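Local coordinates for non-toxic crystal protein (Bacillus thuringiensis, PDB 2D42) that has no known toxicity, although its structure closely resembles the beta-pore-forming toxins, and is made as a crystal protein of parasporal inclusions, at residues I35-L40 and L169-S174; D91-G96 and G122-E127. One frame throughout, in Å; residues are numbered along the deposited sequence.

Contact 1: residues I35-L40 and L169-S174; sequences IRIAGL and LECVVS
I37 and V173 face each other across two antiparallel strands, I37 CG1 lying 4.3 Å from V173 CG2, with a hydrogen-bonded pair on either side of them: R36 with S174 and A38 with V172. Each of these two pairs is joined by backbone bonds in both directions. The shorter ones run from R36 N to S174 O at 2.7 Å, nearly in line with that carbonyl, and from V172 N to A38 O at 2.6 Å.

On the inner face the CG2 branch of I37 meets C171 SG at 3.9 Å. The thiol sits between its own backbone N and carbonyl carbon (chi1 67°), and both residues also touch V93 of strand 71-94. C171 CB touches A38 O at 3.4 Å and, roughly at a right angle to that, L40 CD1 at 3.5 Å. The CB of L40 starts away from the partner strand. A first torsion of -116°, well off any staggered position, places CG, and a chi2 of 20°, likewise far from staggered, brings CD1 back to C171 CB. On the outer face R36 CG passes S174 OG at 3.9 Å, a van der Waals contact.

At G39, with its positive phi, the first strand turns a corner, and pairing resumes beyond it between D41 and E170, whose carboxylate forms a salt bridge with R43. A strand broken in this way yet still paired to one long partner, itself bonded on its other side to strand 219-244, is consistent with the twisted, largely antiparallel mixed sheet of the aerolysin-like ETX/MTX2 family.

Contact 2: residues D91-G96 and G122-E127; sequences DGVTAG and GAVTNE
The flat carbonyl group of V93 meets the chain at V124-T125 around its oxygen: T125 CA comes in obliquely from one side of the plane, 3.3 Å from V93 O in a CA-H...O contact, T125 CG2 lies close to the plane at the oxygen's edge, 3.4 Å from V93 O, and V124 CG1 sits slightly below it. The opposite face, away from T125 CA, is covered by I37 CD1 of strand 36-43, which stands steeply off the plane at 3.6 Å from V93 O. This is a loop laid against the end of a beta strand, inside the beta-rich fold of the aerolysin-like toxins; the loop joins strand 114-122 to strand 129-146.

A single hydrogen bond links the two backbones, from V93 N to V124 O at 2.9 Å. It is bent, and its donor stands 34° out of the V124 carbonyl plane. G92, with no side chain, allows V124 O to approach its CA to 3.2 Å. V124 CG2, anti to its backbone N, also rests on G92 CA. The apolar side chains of V93 and V124 both pack on F222 of strand 219-244.

T94 and T125 cross at about a right angle, with T94 OG1 passing T125 CB at 3.7 Å. T125 turns its own hydroxyl elsewhere, to N98 OD1 and I99 N, which ties this loop to the one after the strand. T94 OG1, anti to its backbone N, completes an ST turn by accepting from G96 N at 3.0 Å.

From the N terminus the chain first lays down 35-40, runs through 91-96 and then 122-127, and returns at 169-174, so contact 2 is nested inside the 128-residue loop that contact 1 closes. Contact 2 closes a much shorter loop, which holds strands 101-109 and 114-122 of the small separate sheet; contact 1 joins strands 36-43 and 150-185 of the large one. Their centres are about 10 Å apart and they meet directly: I37 CD1 lies 3.5 Å from T94 CA, and L40 CD1 lies 3.7 Å from V124 CG1. Through these contacts the pair of strands 36-43 and 150-185 packs on strand 71-94 and on the loop before strand 129-146.

Contact 1: residues I35-L40 and L169-S174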
ATOM      1  N   ILE A  35      19.069  14.219   3.496  1.00 27.23           N
ATOM      2  CA  ILE A  35      19.032  12.775   3.337  1.00 29.28           C
ATOM      3  C   ILE A  35      17.562  12.566   3.020  1.00 29.59           C
ATOM      4  O   ILE A  35      16.707  13.026   3.764  1.00 30.78           O
ATOM      5  CB  ILE A  35      19.356  12.064   4.660  1.00 31.41           C
ATOM      6  CG1 ILE A  35      20.826  12.290   5.023  1.00 31.44           C
ATOM      7  CG2 ILE A  35      19.040  10.572   4.546  1.00 31.30           C
ATOM      8  CD1 ILE A  35      21.173  11.860   6.425  1.00 34.48           C
ATOM      9  N   ARG A  36      17.250  11.902   1.918  1.00 29.96           N
ATOM     10  CA  ARG A  36      15.850  11.724   1.601  1.00 29.24           C
ATOM     11  C   ARG A  36      15.481  10.359   1.052  1.00 27.10           C
ATOM     12  O   ARG A  36      16.326   9.591   0.598  1.00 26.08           O
ATOM     13  CB  ARG A  36      15.382  12.806   0.618  1.00 29.65           C
ATOM     14  CG  ARG A  36      15.798  12.579  -0.817  1.00 32.44           C
ATOM     15  CD  ARG A  36      15.010  13.482  -1.776  1.00 32.41           C
ATOM     16  NE  ARG A  36      15.223  14.901  -1.493  1.00 33.09           N
ATOM     17  CZ  ARG A  36      14.310  15.720  -0.973  1.00 34.41           C
ATOM     18  NH1 ARG A  36      13.095  15.278  -0.670  1.00 33.70           N
ATOM     19  NH2 ARG A  36      14.616  16.992  -0.755  1.00 35.63           N
ATOM     20  N   ILE A  37      14.183  10.095   1.098  1.00 25.99           N
ATOM     21  CA  ILE A  37      13.593   8.862   0.616  1.00 25.41           C
ATOM     22  C   ILE A  37      12.653   9.304  -0.486  1.00 23.69           C
ATOM     23  O   ILE A  37      11.825  10.189  -0.273  1.00 23.41           O
ATOM     24  CB  ILE A  37      12.801   8.161   1.749  1.00 25.25           C
ATOM     25  CG1 ILE A  37      13.781   7.452   2.686  1.00 26.67           C
ATOM     26  CG2 ILE A  37      11.760   7.201   1.162  1.00 24.15           C
ATOM     27  CD1 ILE A  37      13.154   6.981   3.987  1.00 28.26           C
ATOM     28  N   ALA A  38      12.798   8.701  -1.661  1.00 23.55           N
ATOM     29  CA  ALA A  38      11.970   9.048  -2.809  1.00 24.89           C
ATOM     30  C   ALA A  38      11.618   7.840  -3.667  1.00 24.55           C
ATOM     31  O   ALA A  38      12.207   6.766  -3.522  1.00 26.17           O
ATOM     32  CB  ALA A  38      12.699  10.085  -3.671  1.00 24.85           C
ATOM     33  N   GLY A  39      10.665   8.032  -4.574  1.00 24.62           N
ATOM     34  CA  GLY A  39      10.266   6.964  -5.471  1.00 25.31           C
ATOM     35  C   GLY A  39       9.716   5.750  -4.747  1.00 25.70           C
ATOM     36  O   GLY A  39      10.027   4.616  -5.097  1.00 24.64           O
ATOM     37  N   LEU A  40       8.913   5.991  -3.721  1.00 25.21           N
ATOM     38  CA  LEU A  40       8.303   4.907  -2.952  1.00 28.68           C
ATOM     39  C   LEU A  40       7.528   3.937  -3.849  1.00 28.55           C
ATOM     40  O   LEU A  40       6.674   4.350  -4.633  1.00 25.44           O
ATOM     41  CB  LEU A  40       7.348   5.498  -1.928  1.00 28.60           C
ATOM     42  CG  LEU A  40       7.600   5.337  -0.432  1.00 31.30           C
ATOM     43  CD1 LEU A  40       9.046   5.009  -0.125  1.00 30.18           C
ATOM     44  CD2 LEU A  40       7.160   6.624   0.233  1.00 28.04           C
ATOM     45  N   LEU A 169       9.104  -3.791  -0.807  1.00 25.77           N
ATOM     46  CA  LEU A 169       9.079  -2.337  -0.718  1.00 25.84           C
ATOM     47  C   LEU A 169      10.356  -1.765  -1.293  1.00 26.06           C
ATOM     48  O   LEU A 169      11.444  -2.249  -1.002  1.00 28.16           O
ATOM     49  CB  LEU A 169       8.896  -1.908   0.740  1.00 23.66           C
ATOM     50  CG  LEU A 169       7.678  -2.550   1.426  1.00 25.97           C
ATOM     51  CD1 LEU A 169       7.632  -2.125   2.891  1.00 21.72           C
ATOM     52  CD2 LEU A 169       6.388  -2.142   0.697  1.00 21.74           C
ATOM     53  N   GLU A 170      10.216  -0.734  -2.117  1.00 27.57           N
ATOM     54  CA  GLU A 170      11.372  -0.114  -2.753  1.00 27.04           C
ATOM     55  C   GLU A 170      11.328   1.402  -2.700  1.00 27.61           C
ATOM     56  O   GLU A 170      10.264   1.990  -2.576  1.00 26.00           O
ATOM     57  CB  GLU A 170      11.456  -0.560  -4.216  1.00 28.46           C
ATOM     58  CG  GLU A 170      11.784  -2.034  -4.384  1.00 34.40           C
ATOM     59  CD  GLU A 170      11.630  -2.511  -5.816  1.00 37.42           C
ATOM     60  OE1 GLU A 170      12.065  -3.639  -6.113  1.00 42.15           O
ATOM     61  OE2 GLU A 170      11.068  -1.768  -6.643  1.00 40.77           O
ATOM     62  N   CYS A 171      12.504   2.021  -2.783  1.00 27.63           N
ATOM     63  CA  CYS A 171      12.616   3.472  -2.794  1.00 26.90           C
ATOM     64  C   CYS A 171      14.061   3.856  -3.073  1.00 27.05           C
ATOM     65  O   CYS A 171      14.961   3.015  -3.013  1.00 29.17           O
ATOM     66  CB  CYS A 171      12.150   4.080  -1.461  1.00 26.26           C
ATOM     67  SG  CYS A 171      13.172   3.732   0.013  1.00 25.71           S
ATOM     68  N   VAL A 172      14.268   5.119  -3.415  1.00 25.63           N
ATOM     69  CA  VAL A 172      15.602   5.626  -3.685  1.00 25.04           C
ATOM     70  C   VAL A 172      16.034   6.461  -2.481  1.00 24.35           C
ATOM     71  O   VAL A 172      15.257   7.264  -1.954  1.00 22.22           O
ATOM     72  CB  VAL A 172      15.623   6.519  -4.940  1.00 27.54           C
ATOM     73  CG1 VAL A 172      17.011   7.125  -5.122  1.00 27.61           C
ATOM     74  CG2 VAL A 172      15.225   5.701  -6.167  1.00 24.98           C
ATOM     75  N   VAL A 173      17.267   6.254  -2.042  1.00 22.28           N
ATOM     76  CA  VAL A 173      17.809   6.995  -0.915  1.00 23.84           C
ATOM     77  C   VAL A 173      18.992   7.808  -1.421  1.00 26.28           C
ATOM     78  O   VAL A 173      19.872   7.276  -2.099  1.00 26.02           O
ATOM     79  CB  VAL A 173      18.257   6.034   0.199  1.00 24.65           C
ATOM     80  CG1 VAL A 173      19.071   6.770   1.249  1.00 21.86           C
ATOM     81  CG2 VAL A 173      17.026   5.393   0.833  1.00 23.17           C
ATOM     82  N   SER A 174      19.002   9.097  -1.094  1.00 26.41           N
ATOM     83  CA  SER A 174      20.069   9.985  -1.534  1.00 29.05           C
ATOM     84  C   SER A 174      20.150  11.221  -0.638  1.00 28.28           C
ATOM     85  O   SER A 174      19.398  11.347   0.323  1.00 28.26           O
ATOM     86  CB  SER A 174      19.814  10.418  -2.983  1.00 26.64           C
ATOM     87  OG  SER A 174      18.555  11.065  -3.088  1.00 27.07           O
TER

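Contact 2: residues D91-G96 and G122-E127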
ATOM      1  N   ASP A  91      10.510  -4.804   6.962  1.00 28.68           N
ATOM      2  CA  ASP A  91      11.855  -4.265   6.789  1.00 28.85           C
ATOM      3  C   ASP A  91      11.775  -2.973   5.987  1.00 27.91           C
ATOM      4  O   ASP A  91      11.490  -2.986   4.783  1.00 29.21           O
ATOM      5  CB  ASP A  91      12.766  -5.266   6.076  1.00 26.93           C
ATOM      6  CG  ASP A  91      12.988  -6.536   6.890  1.00 30.55           C
ATOM      7  OD1 ASP A  91      12.893  -6.466   8.135  1.00 30.21           O
ATOM      8  OD2 ASP A  91      13.274  -7.592   6.290  1.00 28.63           O
ATOM      9  N   GLY A  92      12.014  -1.857   6.665  1.00 26.38           N
ATOM     10  CA  GLY A  92      11.952  -0.572   6.001  1.00 26.48           C
ATOM     11  C   GLY A  92      13.138   0.339   6.269  1.00 26.59           C
ATOM     12  O   GLY A  92      14.191  -0.090   6.742  1.00 26.72           O
ATOM     13  N   VAL A  93      12.951   1.619   5.972  1.00 27.66           N
ATOM     14  CA  VAL A  93      14.001   2.605   6.153  1.00 28.21           C
ATOM     15  C   VAL A  93      13.363   3.962   6.412  1.00 27.93           C
ATOM     16  O   VAL A  93      12.214   4.186   6.033  1.00 29.68           O
ATOM     17  CB  VAL A  93      14.898   2.675   4.891  1.00 26.88           C
ATOM     18  CG1 VAL A  93      14.063   3.074   3.669  1.00 25.38           C
ATOM     19  CG2 VAL A  93      16.045   3.667   5.115  1.00 27.70           C
ATOM     20  N   THR A  94      14.095   4.853   7.075  1.00 28.31           N
ATOM     21  CA  THR A  94      13.588   6.194   7.368  1.00 27.64           C
ATOM     22  C   THR A  94      14.707   7.210   7.554  1.00 28.42           C
ATOM     23  O   THR A  94      15.810   6.872   7.992  1.00 29.47           O
ATOM     24  CB  THR A  94      12.718   6.212   8.650  1.00 25.31           C
ATOM     25  OG1 THR A  94      12.172   7.524   8.841  1.00 27.02           O
ATOM     26  CG2 THR A  94      13.547   5.842   9.865  1.00 26.10           C
ATOM     27  N   ALA A  95      14.407   8.460   7.221  1.00 28.41           N
ATOM     28  CA  ALA A  95      15.355   9.548   7.364  1.00 30.89           C
ATOM     29  C   ALA A  95      14.908  10.387   8.557  1.00 32.07           C
ATOM     30  O   ALA A  95      15.363  11.518   8.745  1.00 31.20           O
ATOM     31  CB  ALA A  95      15.380  10.399   6.095  1.00 29.18           C
ATOM     32  N   GLY A  96      14.007   9.827   9.359  1.00 31.38           N
ATOM     33  CA  GLY A  96      13.523  10.544  10.526  1.00 31.97           C
ATOM     34  C   GLY A  96      12.118  11.106  10.396  1.00 32.48           C
ATOM     35  O   GLY A  96      11.571  11.637  11.362  1.00 34.67           O
ATOM     36  N   GLY A 122       0.671   2.858   2.832  1.00 28.44           N
ATOM     37  CA  GLY A 122       1.623   2.298   3.767  1.00 29.40           C
ATOM     38  C   GLY A 122       2.837   3.193   3.911  1.00 31.74           C
ATOM     39  O   GLY A 122       3.060   4.098   3.101  1.00 30.89           O
ATOM     40  N   ALA A 123       3.620   2.942   4.951  1.00 30.26           N
ATOM     41  CA  ALA A 123       4.815   3.726   5.213  1.00 29.84           C
ATOM     42  C   ALA A 123       5.986   2.770   5.340  1.00 28.87           C
ATOM     43  O   ALA A 123       5.933   1.816   6.118  1.00 27.25           O
ATOM     44  CB  ALA A 123       4.640   4.527   6.510  1.00 29.99           C
ATOM     45  N   VAL A 124       7.034   3.010   4.561  1.00 27.07           N
ATOM     46  CA  VAL A 124       8.213   2.154   4.625  1.00 26.23           C
ATOM     47  C   VAL A 124       9.050   2.615   5.814  1.00 24.43           C
ATOM     48  O   VAL A 124      10.031   1.970   6.179  1.00 22.11           O
ATOM     49  CB  VAL A 124       9.080   2.278   3.339  1.00 27.74           C
ATOM     50  CG1 VAL A 124       9.721   3.672   3.263  1.00 23.91           C
ATOM     51  CG2 VAL A 124      10.151   1.198   3.329  1.00 24.89           C
ATOM     52  N   THR A 125       8.623   3.720   6.422  1.00 25.55           N
ATOM     53  CA  THR A 125       9.336   4.339   7.537  1.00 27.78           C
ATOM     54  C   THR A 125       9.032   3.848   8.943  1.00 29.26           C
ATOM     55  O   THR A 125       9.680   4.277   9.899  1.00 27.55           O
ATOM     56  CB  THR A 125       9.133   5.861   7.526  1.00 28.45           C
ATOM     57  OG1 THR A 125       7.734   6.155   7.620  1.00 30.76           O
ATOM     58  CG2 THR A 125       9.688   6.460   6.242  1.00 29.30           C
ATOM     59  N   ASN A 126       8.047   2.967   9.082  1.00 28.63           N
ATOM     60  CA  ASN A 126       7.720   2.434  10.396  1.00 30.68           C
ATOM     61  C   ASN A 126       6.994   1.097  10.263  1.00 29.92           C
ATOM     62  O   ASN A 126       6.622   0.689   9.163  1.00 30.37           O
ATOM     63  CB  ASN A 126       6.871   3.441  11.185  1.00 31.05           C
ATOM     64  CG  ASN A 126       5.491   3.629  10.594  1.00 32.74           C
ATOM     65  OD1 ASN A 126       4.704   2.682  10.517  1.00 29.36           O
ATOM     66  ND2 ASN A 126       5.186   4.854  10.177  1.00 30.30           N
ATOM     67  N   GLU A 127       6.793   0.413  11.380  1.00 31.13           N
ATOM     68  CA  GLU A 127       6.137  -0.881  11.339  1.00 31.58           C
ATOM     69  C   GLU A 127       4.689  -0.842  11.794  1.00 31.55           C
ATOM     70  O   GLU A 127       4.139  -1.867  12.192  1.00 29.68           O
ATOM     71  CB  GLU A 127       6.922  -1.889  12.182  1.00 34.96           C
ATOM     72  CG  GLU A 127       8.339  -2.127  11.685  1.00 38.46           C
ATOM     73  CD  GLU A 127       9.111  -3.102  12.555  1.00 40.88           C
ATOM     74  OE1 GLU A 127       8.611  -4.223  12.776  1.00 43.55           O
ATOM     75  OE2 GLU A 127      10.220  -2.756  13.011  1.00 41.54           O
TER